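Local coordinates for protein putative polyketide synthase (PDB 1U0M) that makes 1,3,6,8-tetrahydroxynaphthalene by condensing five malonyl-CoA units and cyclising the pentaketide, as a homodimeric type III polyketide synthase of the thiolase fold, at residues A[169-174]-A[200-205]; A[28-33]-A[45-50]. All coordinates share one frame; numbering follows the deposited sequence.

Contact 1 of 2, residues A[169-174]-A[200-205]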
ATOM      1  N   LEU A 169      -9.557  -0.489  12.022  1.00 54.42           N
ATOM      2  CA  LEU A 169      -8.408  -0.438  12.910  1.00 50.63           C
ATOM      3  C   LEU A 169      -7.211   0.148  12.180  1.00 50.23           C
ATOM      4  O   LEU A 169      -6.725  -0.424  11.203  1.00 49.84           O
ATOM      5  CB  LEU A 169      -8.046  -1.831  13.423  1.00 47.68           C
ATOM      6  CG  LEU A 169      -6.780  -1.856  14.301  1.00 46.26           C
ATOM      7  CD1 LEU A 169      -6.992  -0.993  15.542  1.00 42.97           C
ATOM      8  CD2 LEU A 169      -6.440  -3.289  14.692  1.00 45.04           C
ATOM      9  N   ILE A 170      -6.739   1.291  12.658  1.00 49.07           N
ATOM     10  CA  ILE A 170      -5.589   1.942  12.055  1.00 46.92           C
ATOM     11  C   ILE A 170      -4.340   1.625  12.852  1.00 46.27           C
ATOM     12  O   ILE A 170      -4.284   1.884  14.054  1.00 46.95           O
ATOM     13  CB  ILE A 170      -5.756   3.455  12.038  1.00 46.74           C
ATOM     14  CG1 ILE A 170      -7.000   3.827  11.234  1.00 46.41           C
ATOM     15  CG2 ILE A 170      -4.521   4.099  11.440  1.00 47.07           C
ATOM     16  CD1 ILE A 170      -7.257   5.298  11.188  1.00 44.32           C
ATOM     17  N   VAL A 171      -3.343   1.056  12.186  1.00 45.13           N
ATOM     18  CA  VAL A 171      -2.080   0.727  12.838  1.00 43.44           C
ATOM     19  C   VAL A 171      -0.929   1.376  12.099  1.00 42.01           C
ATOM     20  O   VAL A 171      -0.777   1.204  10.897  1.00 42.62           O
ATOM     21  CB  VAL A 171      -1.811  -0.783  12.870  1.00 42.92           C
ATOM     22  CG1 VAL A 171      -0.465  -1.044  13.522  1.00 41.07           C
ATOM     23  CG2 VAL A 171      -2.913  -1.493  13.627  1.00 44.29           C
ATOM     24  N   ALA A 172      -0.128   2.139  12.832  1.00 41.89           N
ATOM     25  CA  ALA A 172       1.033   2.802  12.264  1.00 38.46           C
ATOM     26  C   ALA A 172       2.274   2.219  12.947  1.00 38.90           C
ATOM     27  O   ALA A 172       2.392   2.241  14.166  1.00 40.41           O
ATOM     28  CB  ALA A 172       0.939   4.300  12.505  1.00 39.61           C
ATOM     29  N   CYS A 173       3.195   1.686  12.160  1.00 37.75           N
ATOM     30  CA  CYS A 173       4.412   1.103  12.712  1.00 37.99           C
ATOM     31  C   CYS A 173       5.602   1.712  11.990  1.00 35.26           C
ATOM     32  O   CYS A 173       5.793   1.477  10.802  1.00 35.25           O
ATOM     33  CB  CYS A 173       4.396  -0.416  12.521  1.00 37.52           C
ATOM     34  SG  CYS A 173       5.717  -1.279  13.372  1.00 41.05           S
ATOM     35  N   GLU A 174       6.405   2.488  12.703  1.00 33.90           N
ATOM     36  CA  GLU A 174       7.545   3.139  12.079  1.00 32.91           C
ATOM     37  C   GLU A 174       8.857   3.010  12.849  1.00 32.79           C
ATOM     38  O   GLU A 174       9.002   3.524  13.961  1.00 33.50           O
ATOM     39  CB  GLU A 174       7.207   4.617  11.841  1.00 34.35           C
ATOM     40  CG  GLU A 174       5.921   4.833  11.034  1.00 33.00           C
ATOM     41  CD  GLU A 174       6.088   4.531   9.540  1.00 37.88           C
ATOM     42  OE1 GLU A 174       7.039   3.797   9.188  1.00 35.25           O
ATOM     43  OE2 GLU A 174       5.268   5.021   8.722  1.00 34.20           O
ATOM     44  N   ILE A 200       5.055   3.455  17.438  1.00 35.59           N
ATOM     45  CA  ILE A 200       3.936   2.647  16.966  1.00 38.07           C
ATOM     46  C   ILE A 200       2.598   3.210  17.464  1.00 38.59           C
ATOM     47  O   ILE A 200       2.427   3.478  18.647  1.00 38.29           O
ATOM     48  CB  ILE A 200       4.066   1.191  17.453  1.00 37.19           C
ATOM     49  CG1 ILE A 200       5.382   0.596  16.956  1.00 36.97           C
ATOM     50  CG2 ILE A 200       2.875   0.363  16.949  1.00 39.22           C
ATOM     51  CD1 ILE A 200       5.718  -0.742  17.546  1.00 34.06           C
ATOM     52  N   ALA A 201       1.654   3.383  16.550  1.00 40.53           N
ATOM     53  CA  ALA A 201       0.343   3.903  16.913  1.00 43.54           C
ATOM     54  C   ALA A 201      -0.766   3.036  16.341  1.00 44.83           C
ATOM     55  O   ALA A 201      -0.640   2.492  15.239  1.00 43.86           O
ATOM     56  CB  ALA A 201       0.196   5.330  16.415  1.00 43.60           C
ATOM     57  N   ALA A 202      -1.853   2.924  17.102  1.00 47.21           N
ATOM     58  CA  ALA A 202      -3.024   2.134  16.721  1.00 48.51           C
ATOM     59  C   ALA A 202      -4.263   2.847  17.241  1.00 50.03           C
ATOM     60  O   ALA A 202      -4.358   3.158  18.429  1.00 51.21           O
ATOM     61  CB  ALA A 202      -2.936   0.734  17.321  1.00 46.69           C
ATOM     62  N   ALA A 203      -5.209   3.111  16.350  1.00 50.77           N
ATOM     63  CA  ALA A 203      -6.428   3.801  16.734  1.00 52.31           C
ATOM     64  C   ALA A 203      -7.621   3.200  16.026  1.00 53.60           C
ATOM     65  O   ALA A 203      -7.535   2.802  14.866  1.00 53.72           O
ATOM     66  CB  ALA A 203      -6.318   5.276  16.401  1.00 53.27           C
ATOM     67  N   VAL A 204      -8.742   3.136  16.730  1.00 55.96           N
ATOM     68  CA  VAL A 204      -9.941   2.578  16.146  1.00 57.70           C
ATOM     69  C   VAL A 204     -10.857   3.701  15.706  1.00 60.82           C
ATOM     70  O   VAL A 204     -10.857   4.783  16.291  1.00 62.05           O
ATOM     71  CB  VAL A 204     -10.683   1.699  17.149  1.00 56.17           C
ATOM     72  CG1 VAL A 204     -11.816   0.965  16.449  1.00 55.90           C
ATOM     73  CG2 VAL A 204      -9.714   0.721  17.788  1.00 55.27           C
ATOM     74  N   VAL A 205     -11.616   3.450  14.649  1.00 63.05           N
ATOM     75  CA  VAL A 205     -12.560   4.433  14.154  1.00 66.04           C
ATOM     76  C   VAL A 205     -13.904   3.742  14.009  1.00 67.73           C
ATOM     77  O   VAL A 205     -14.227   3.191  12.956  1.00 66.99           O
ATOM     78  CB  VAL A 205     -12.130   5.018  12.800  1.00 66.67           C
ATOM     79  CG1 VAL A 205     -10.920   5.919  12.989  1.00 67.05           C
ATOM     80  CG2 VAL A 205     -11.811   3.898  11.834  1.00 67.84           C
TER
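Leu169, Val171 and Cys173 share one face of an antiparallel strand pair with Val204, Ala202 and Ile200, while Ile170 and Ala172 share the other with Ala203 and Ala201; backbone N-H and C=O groups join the facing edges. The strand directions differ by 175° in the large mixed sheet of the thiolase fold, between strands 108-112 and 11-18. Helix 73-99 covers the first face, and helices 148-162 and 315-326 cover the second, so the pair is buried between layers. Ile170 and Ala203 bond reciprocally: Ile170 N to Ala203 O is 2.8 Å, and Ala203 N to Ile170 O is also 2.8 Å. Ala172 and Ala201 form the next such pair, with Ala201 N 2.7 Å from Ala172 O; the reverse bond is modelled so short that its length is doubtful. Three CA-H...O contacts fill in between, among them Ala202 CA to Ile170 O at 3.0 Å. Small side chains keep the face of Ala172, Ala201 and Ala203 low, and Ala315 and Leu318 of helix 315-326 touch Ala172 and Ala201 there. Ile170, with CG1 anti to its carbonyl carbon (chi1 -60°) and an extended tip, crosses Val205 at about a right angle, CD1 meeting Val205 CG1 at 4.1 Å.

Contact 2 of 2, residues A[28-33]-A[45-50]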
ATOM      1  N   GLU A  28      23.506  13.812  22.716  1.00 39.52           N
ATOM      2  CA  GLU A  28      24.143  12.617  22.176  1.00 39.92           C
ATOM      3  C   GLU A  28      24.207  12.667  20.663  1.00 36.32           C
ATOM      4  O   GLU A  28      25.235  12.327  20.067  1.00 31.50           O
ATOM      5  CB  GLU A  28      23.378  11.364  22.590  1.00 43.69           C
ATOM      6  CG  GLU A  28      23.414  11.059  24.070  1.00 47.57           C
ATOM      7  CD  GLU A  28      22.343  10.060  24.442  1.00 51.93           C
ATOM      8  OE1 GLU A  28      22.245   9.016  23.760  1.00 53.51           O
ATOM      9  OE2 GLU A  28      21.600  10.313  25.411  1.00 54.31           O
ATOM     10  N   THR A  29      23.100  13.079  20.051  1.00 35.70           N
ATOM     11  CA  THR A  29      23.028  13.172  18.594  1.00 37.63           C
ATOM     12  C   THR A  29      24.143  14.064  18.083  1.00 37.15           C
ATOM     13  O   THR A  29      24.843  13.711  17.130  1.00 36.84           O
ATOM     14  CB  THR A  29      21.677  13.757  18.110  1.00 38.28           C
ATOM     15  OG1 THR A  29      20.610  12.854  18.428  1.00 37.51           O
ATOM     16  CG2 THR A  29      21.702  13.963  16.609  1.00 38.49           C
ATOM     17  N   LEU A  30      24.313  15.217  18.733  1.00 37.16           N
ATOM     18  CA  LEU A  30      25.351  16.168  18.341  1.00 36.34           C
ATOM     19  C   LEU A  30      26.742  15.572  18.470  1.00 35.42           C
ATOM     20  O   LEU A  30      27.579  15.774  17.597  1.00 34.08           O
ATOM     21  CB  LEU A  30      25.250  17.446  19.185  1.00 37.86           C
ATOM     22  CG  LEU A  30      24.409  18.586  18.591  1.00 39.22           C
ATOM     23  CD1 LEU A  30      23.109  18.046  18.069  1.00 39.12           C
ATOM     24  CD2 LEU A  30      24.164  19.670  19.634  1.00 39.87           C
ATOM     25  N   GLU A  31      26.991  14.847  19.560  1.00 35.99           N
ATOM     26  CA  GLU A  31      28.299  14.223  19.772  1.00 39.29           C
ATOM     27  C   GLU A  31      28.630  13.268  18.637  1.00 37.77           C
ATOM     28  O   GLU A  31      29.672  13.390  17.993  1.00 38.26           O
ATOM     29  CB  GLU A  31      28.324  13.440  21.085  1.00 39.74           C
ATOM     30  CG  GLU A  31      27.997  14.268  22.304  1.00 50.16           C
ATOM     31  CD  GLU A  31      27.926  13.428  23.569  1.00 54.64           C
ATOM     32  OE1 GLU A  31      28.942  12.770  23.898  1.00 55.70           O
ATOM     33  OE2 GLU A  31      26.856  13.426  24.228  1.00 57.58           O
ATOM     34  N   LEU A  32      27.735  12.309  18.406  1.00 38.52           N
ATOM     35  CA  LEU A  32      27.916  11.318  17.351  1.00 39.79           C
ATOM     36  C   LEU A  32      28.152  12.029  16.023  1.00 39.55           C
ATOM     37  O   LEU A  32      29.152  11.786  15.349  1.00 41.27           O
ATOM     38  CB  LEU A  32      26.679  10.403  17.242  1.00 39.84           C
ATOM     39  CG  LEU A  32      26.174   9.688  18.500  1.00 39.06           C
ATOM     40  CD1 LEU A  32      25.076   8.740  18.129  1.00 41.56           C
ATOM     41  CD2 LEU A  32      27.293   8.925  19.167  1.00 43.32           C
ATOM     42  N   ALA A  33      27.234  12.912  15.651  1.00 39.36           N
ATOM     43  CA  ALA A  33      27.362  13.651  14.401  1.00 40.10           C
ATOM     44  C   ALA A  33      28.725  14.322  14.308  1.00 40.87           C
ATOM     45  O   ALA A  33      29.344  14.355  13.242  1.00 41.34           O
ATOM     46  CB  ALA A  33      26.266  14.686  14.294  1.00 37.62           C
ATOM     47  N   LEU A  45      27.023  23.794  10.100  1.00 33.39           N
ATOM     48  CA  LEU A  45      25.674  24.068   9.620  1.00 34.33           C
ATOM     49  C   LEU A  45      24.737  22.917  10.001  1.00 35.21           C
ATOM     50  O   LEU A  45      23.597  23.133  10.432  1.00 35.32           O
ATOM     51  CB  LEU A  45      25.685  24.236   8.099  1.00 33.15           C
ATOM     52  CG  LEU A  45      24.283  24.250   7.477  1.00 37.03           C
ATOM     53  CD1 LEU A  45      23.552  25.542   7.861  1.00 31.75           C
ATOM     54  CD2 LEU A  45      24.394  24.118   5.963  1.00 34.67           C
ATOM     55  N   ALA A  46      25.233  21.694   9.846  1.00 33.78           N
ATOM     56  CA  ALA A  46      24.454  20.501  10.149  1.00 35.00           C
ATOM     57  C   ALA A  46      24.041  20.477  11.611  1.00 33.87           C
ATOM     58  O   ALA A  46      22.856  20.325  11.936  1.00 33.44           O
ATOM     59  CB  ALA A  46      25.263  19.247   9.803  1.00 32.60           C
ATOM     60  N   LEU A  47      25.023  20.631  12.493  1.00 34.23           N
ATOM     61  CA  LEU A  47      24.772  20.635  13.933  1.00 33.30           C
ATOM     62  C   LEU A  47      23.772  21.705  14.381  1.00 33.10           C
ATOM     63  O   LEU A  47      22.905  21.441  15.220  1.00 31.79           O
ATOM     64  CB  LEU A  47      26.094  20.814  14.680  1.00 34.66           C
ATOM     65  CG  LEU A  47      26.887  19.552  15.049  1.00 38.58           C
ATOM     66  CD1 LEU A  47      26.591  18.422  14.090  1.00 38.79           C
ATOM     67  CD2 LEU A  47      28.367  19.879  15.060  1.00 38.89           C
ATOM     68  N   ARG A  48      23.900  22.912  13.830  1.00 34.42           N
ATOM     69  CA  ARG A  48      23.018  24.022  14.184  1.00 33.85           C
ATOM     70  C   ARG A  48      21.579  23.696  13.818  1.00 34.22           C
ATOM     71  O   ARG A  48      20.656  23.874  14.624  1.00 35.52           O
ATOM     72  CB  ARG A  48      23.463  25.312  13.465  1.00 34.99           C
ATOM     73  CG  ARG A  48      22.515  26.512  13.665  1.00 34.62           C
ATOM     74  CD  ARG A  48      23.143  27.834  13.181  1.00 33.59           C
ATOM     75  NE  ARG A  48      23.302  27.867  11.731  1.00 31.66           N
ATOM     76  CZ  ARG A  48      22.306  28.059  10.875  1.00 31.06           C
ATOM     77  NH1 ARG A  48      21.071  28.253  11.316  1.00 31.34           N
ATOM     78  NH2 ARG A  48      22.537  28.031   9.576  1.00 34.11           N
ATOM     79  N   LEU A  49      21.398  23.233  12.586  1.00 36.21           N
ATOM     80  CA  LEU A  49      20.087  22.863  12.062  1.00 37.39           C
ATOM     81  C   LEU A  49      19.437  21.821  12.960  1.00 38.21           C
ATOM     82  O   LEU A  49      18.278  21.950  13.353  1.00 37.62           O
ATOM     83  CB  LEU A  49      20.239  22.309  10.642  1.00 37.20           C
ATOM     84  CG  LEU A  49      20.340  23.341   9.504  1.00 37.58           C
ATOM     85  CD1 LEU A  49      21.347  24.412   9.855  1.00 38.84           C
ATOM     86  CD2 LEU A  49      20.734  22.648   8.214  1.00 37.70           C
ATOM     87  N   ILE A  50      20.200  20.791  13.294  1.00 36.72           N
ATOM     88  CA  ILE A  50      19.687  19.744  14.156  1.00 35.80           C
ATOM     89  C   ILE A  50      19.269  20.325  15.496  1.00 36.71           C
ATOM     90  O   ILE A  50      18.137  20.145  15.942  1.00 36.44           O
ATOM     91  CB  ILE A  50      20.748  18.649  14.375  1.00 34.26           C
ATOM     92  CG1 ILE A  50      20.974  17.887  13.063  1.00 32.64           C
ATOM     93  CG2 ILE A  50      20.291  17.692  15.471  1.00 34.56           C
ATOM     94  CD1 ILE A  50      22.081  16.876  13.119  1.00 32.57           C
TER
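Thr29 and Ile50 both hold CG2 anti to their own backbone N, which turns the two methyl groups to each other across the gap between their helices, with CG2 of Thr29 4.1 Å from CG2 of Ile50. The same rotation of Thr29 (chi1 -66°) sets OG1 beside its backbone N, where it hydrogen-bonds Thr25 O and, weakly, Arg58 NH2. One side chain thus divides its work: the hydroxyl bonds back to the end of the preceding strand, while the methyl packs on the other helix. Leu30 sets off alongside the neighbouring helix rather than at it, but its branch turns inward, and CD1 lies 3.8 Å from Ile50 CG2 as the two side chains run past each other in opposite directions. Leu47 turns in likewise and places CD1 3.8 Å from Ala33 CB. Its second torsion, 27°, is away from a staggered value, as is the first torsion of Leu30. These two leucines are the pair whose CA atoms come nearest, 6.3 Å apart. Leu30 CG and Leu47 CG meet more loosely, at 4.4 Å. No hydrogen bond links the segments; the touching atoms are all carbon, consistent with joining by apolar packing alone. Thr29 and Ile50 are buried, whereas Leu30, Ala33 and Leu47 remain partly exposed, so the seam runs from the protein interior to its surface. Beyond it, Thr29 and Leu32 rest on Ile24 of strand 22-25. The axes of segments 28-33 and 45-50 are 10.4 Å apart and their directions differ by 167°; helices 26-37 and 43-52, to which they belong, form an antiparallel alpha-alpha hairpin, inserted in the chain between the two strands, 22-25 and 57-60, of a small antiparallel sheet.

Contact 1 lies in the buried sheet, its centre about 10 Å from the centre of the chain; contact 2 is peripheral, at about 23 Å, on the opposite side of that centre. Their own centres are about 31 Å apart and their nearest atoms about 16 Å, so they do not touch. Helix 187-195 relates them indirectly: it falls in the chain between strands 167-175 and 198-206, and its Leu190 and Leu191 pack on Ala46 and Leu49. Contact 1 is also nearer the chemistry, the Ala172 side chain being about 11 Å from that of Cys146, the probable catalytic cysteine. Contact 2 lies away from that site, though Thr29 has a polyethylene glycol, probably from crystallisation, about 5 Å from its side chain.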